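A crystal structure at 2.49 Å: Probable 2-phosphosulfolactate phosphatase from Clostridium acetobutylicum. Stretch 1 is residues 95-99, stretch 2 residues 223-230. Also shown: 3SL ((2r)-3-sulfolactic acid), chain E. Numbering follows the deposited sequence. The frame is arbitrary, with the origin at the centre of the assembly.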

# COMPACT_ATOMS: atom_id res chain seq x y z
N ASN A 95 -10.57 -14.73 20.19
CA ASN A 95 -9.93 -14.87 18.88
C ASN A 95 -8.49 -15.43 18.96
O ASN A 95 -7.65 -15.17 18.12
N SER A 96 -8.27 -16.25 19.98
CA SER A 96 -7.02 -16.98 20.13
C SER A 96 -7.14 -18.31 19.43
O SER A 96 -8.03 -19.05 19.75
N PRO A 97 -6.24 -18.62 18.50
CA PRO A 97 -6.28 -19.94 17.87
C PRO A 97 -6.19 -21.13 18.83
O PRO A 97 -6.78 -22.17 18.51
N MSE A 98 -5.53 -21.00 19.99
CA MSE A 98 -5.40 -22.13 20.93
C MSE A 98 -6.67 -22.61 21.54
O MSE A 98 -6.72 -23.75 21.99
N GLU A 99 -7.67 -21.76 21.63
CA GLU A 99 -8.89 -22.15 22.28
C GLU A 99 -9.82 -22.96 21.36
O GLU A 99 -10.77 -23.59 21.85
N LYS A 223 1.44 -13.07 23.77
CA LYS A 223 2.72 -13.63 23.34
C LYS A 223 2.59 -15.05 22.78
O LYS A 223 3.14 -15.35 21.73
N LYS A 224 1.82 -15.91 23.46
CA LYS A 224 1.58 -17.28 23.00
C LYS A 224 0.93 -17.31 21.61
O LYS A 224 1.35 -18.08 20.76
N ASP A 225 -0.12 -16.51 21.41
CA ASP A 225 -0.79 -16.48 20.11
C ASP A 225 0.17 -15.99 19.03
O ASP A 225 0.20 -16.53 17.93
N PHE A 226 0.96 -14.96 19.37
CA PHE A 226 1.95 -14.40 18.44
C PHE A 226 2.97 -15.47 17.96
O PHE A 226 3.24 -15.60 16.77
N GLU A 227 3.52 -16.23 18.90
CA GLU A 227 4.52 -17.23 18.52
C GLU A 227 3.89 -18.33 17.69
O GLU A 227 4.53 -18.87 16.77
N TYR A 228 2.66 -18.69 18.03
CA TYR A 228 1.95 -19.74 17.33
C TYR A 228 1.66 -19.32 15.88
O TYR A 228 1.93 -20.06 14.95
N CYS A 229 1.11 -18.12 15.71
CA CYS A 229 0.77 -17.61 14.38
C CYS A 229 1.95 -17.37 13.44
O CYS A 229 1.77 -17.21 12.24
N CYS A 230 3.15 -17.35 14.00
CA CYS A 230 4.35 -17.27 13.18
C CYS A 230 4.91 -18.62 12.75
O CYS A 230 5.91 -18.66 12.06

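The most unusual feature of this contact is a selenium atom over an aromatic ring. Met98 is selenomethionine, and its SE sits 4.3 Å from the centroid of the Tyr228 ring, 27° off the ring normal. This places it over one face of the ring, a sulfur-aromatic type of contact. The closest atoms of this pair are Met98 SE and Tyr228 CG, 3.8 Å apart.

The CA-to-CB bond of Met98 points sideways, yet the end of the side chain comes nearer to the helix. The chi angles explain how. Chi1 is -94°, between wells, while chi2 and chi3 are both p, so the chain bends rather than running straight out. The methyl then lies against Lys224 and Asp225. Met98 CE is 3.4 Å from Lys224 CB and 3.1 Å from Asp225 OD1. Met98 remains exposed in the assembly, although it has the largest area covered by the opposite stretch.

The polar centre of the contact is the pair Ser96 and Asp225. Ser96 CA and Asp225 CA, 6.3 Å apart, are the nearest CA atoms across the two stretches. Ser96 has chi1 t and Asp225 has chi1 m. Ser96 OG donates a short hydrogen bond to Asp225 OD1, at 2.6 Å. The CA-to-CB bond of Asp225 points sideways, but its carboxylate end comes nearer to the loop. The other oxygen, OD2, is hydrogen-bonded elsewhere in the structure. Asp225 is buried, and both of its carboxylate oxygens have polar partners.

Ser96 OG also serves as an acceptor. Met98 N donates to Ser96 OG at 3.3 Å, which ties the 3-10 segment to the same hydroxyl. Ser96 N donates to Glu99 OE2 at 3.2 Å. Glu99 thus supports the local fold of its own stretch and makes no contact with the helix.

The CA-to-CB bond of Pro97 points toward the helix, and the residue supplies much of the apolar packing. Its ring has a C-gamma exo pucker. Pro97 CB is 3.5 Å from Tyr228 CE2, approaching the aromatic ring obliquely. Pro97 CG is 4.0 Å from Cys229 SG, and Pro97 CD is 3.7 Å from Asp225 OD1. Cys229 is buried, with chi1 m.

Tyr228 has chi1 t and chi2 83°, and its CA-to-CB bond points toward stretch 1. Its ring therefore meets both Pro97 and Met98. Its OH is hydrogen-bonded elsewhere in the structure. Lys224 also starts toward the loop, with chi1 m, but its end leads away. Only the base of this side chain packs against Met98. The CA-to-CB bond of Phe226 points away, and the residue makes no contact.

Lys224, Asp225, Tyr228 and Cys229 are spaced to share one side of the helix. Backbone bonds from Tyr228 N to Lys224 O, 3.1 Å, and from Cys229 N to Asp225 O, 2.9 Å, belong to the i to i+4 pattern of the helix and link these residues.

The bound sulfolactate is reached from stretch 1. Asn95, with chi1 t, donates from ND2 to 3SL O3S at 2.9 Å.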

# COMPACT_ATOMS: atom_id res chain seq x y z
CB ASN A 95 -9.98 -13.54 18.10
CG ASN A 95 -9.97 -13.76 16.63
OD1 ASN A 95 -10.74 -14.57 16.14
ND2 ASN A 95 -9.07 -13.11 15.91
CB SER A 96 -6.73 -17.25 21.59
OG SER A 96 -5.70 -18.21 21.66
CB PRO A 97 -5.06 -19.93 16.93
CG PRO A 97 -4.79 -18.55 16.67
CD PRO A 97 -5.18 -17.79 17.93
CB MSE A 98 -4.47 -21.84 22.09
CG MSE A 98 -3.07 -22.32 21.80
SE MSE A 98 -2.27 -21.03 20.58
CE MSE A 98 -1.61 -19.77 22.12
CB GLU A 99 -9.56 -20.97 23.00
CG GLU A 99 -10.19 -19.87 22.18
CD GLU A 99 -10.31 -18.55 22.98
OE1 GLU A 99 -10.80 -18.53 24.13
OE2 GLU A 99 -9.90 -17.49 22.45
CB LYS A 223 3.70 -13.61 24.51
CG LYS A 223 5.14 -13.85 24.09
CD LYS A 223 6.06 -14.10 25.28
CE LYS A 223 7.51 -14.30 24.82
NZ LYS A 223 8.39 -14.79 25.95
CB LYS A 224 0.66 -18.06 23.94
CG LYS A 224 1.08 -18.08 25.40
CD LYS A 224 1.69 -19.38 25.80
CE LYS A 224 1.99 -19.45 27.31
NZ LYS A 224 0.80 -19.88 28.10
CB ASP A 225 -2.03 -15.58 20.11
CG ASP A 225 -3.22 -16.16 20.87
OD1 ASP A 225 -3.34 -17.40 21.13
OD2 ASP A 225 -4.10 -15.34 21.18
CB PHE A 226 2.68 -13.19 19.07
CG PHE A 226 3.93 -12.80 18.35
CD1 PHE A 226 3.86 -12.17 17.14
CD2 PHE A 226 5.19 -13.09 18.87
CE1 PHE A 226 5.02 -11.84 16.43
CE2 PHE A 226 6.37 -12.75 18.17
CZ PHE A 226 6.27 -12.13 16.94
CB GLU A 227 5.15 -17.89 19.74
CG GLU A 227 5.55 -16.95 20.85
CD GLU A 227 7.03 -16.74 20.94
OE1 GLU A 227 7.59 -17.26 21.92
OE2 GLU A 227 7.61 -16.06 20.05
CB TYR A 228 0.66 -20.09 18.10
CG TYR A 228 -0.23 -21.02 17.34
CD1 TYR A 228 0.00 -22.39 17.36
CD2 TYR A 228 -1.25 -20.54 16.54
CE1 TYR A 228 -0.79 -23.27 16.63
CE2 TYR A 228 -2.05 -21.41 15.80
CZ TYR A 228 -1.82 -22.77 15.86
OH TYR A 228 -2.60 -23.65 15.16
CB CYS A 229 -0.04 -16.32 14.49
SG CYS A 229 -1.64 -16.57 15.32
CB CYS A 230 5.42 -16.52 13.96
SG CYS A 230 5.02 -14.79 14.14
O11 3SL E . -7.28 -5.04 17.34
C1 3SL E . -6.93 -6.16 17.76
O12 3SL E . -6.10 -6.37 18.68
C2 3SL E . -7.56 -7.32 17.09
O2 3SL E . -7.62 -7.02 15.70
C3 3SL E . -6.72 -8.55 17.41
S 3SL E . -7.19 -9.86 16.51
O3S 3SL E . -8.04 -10.75 17.33
O1S 3SL E . -7.69 -9.53 15.14
O2S 3SL E . -6.00 -10.71 16.34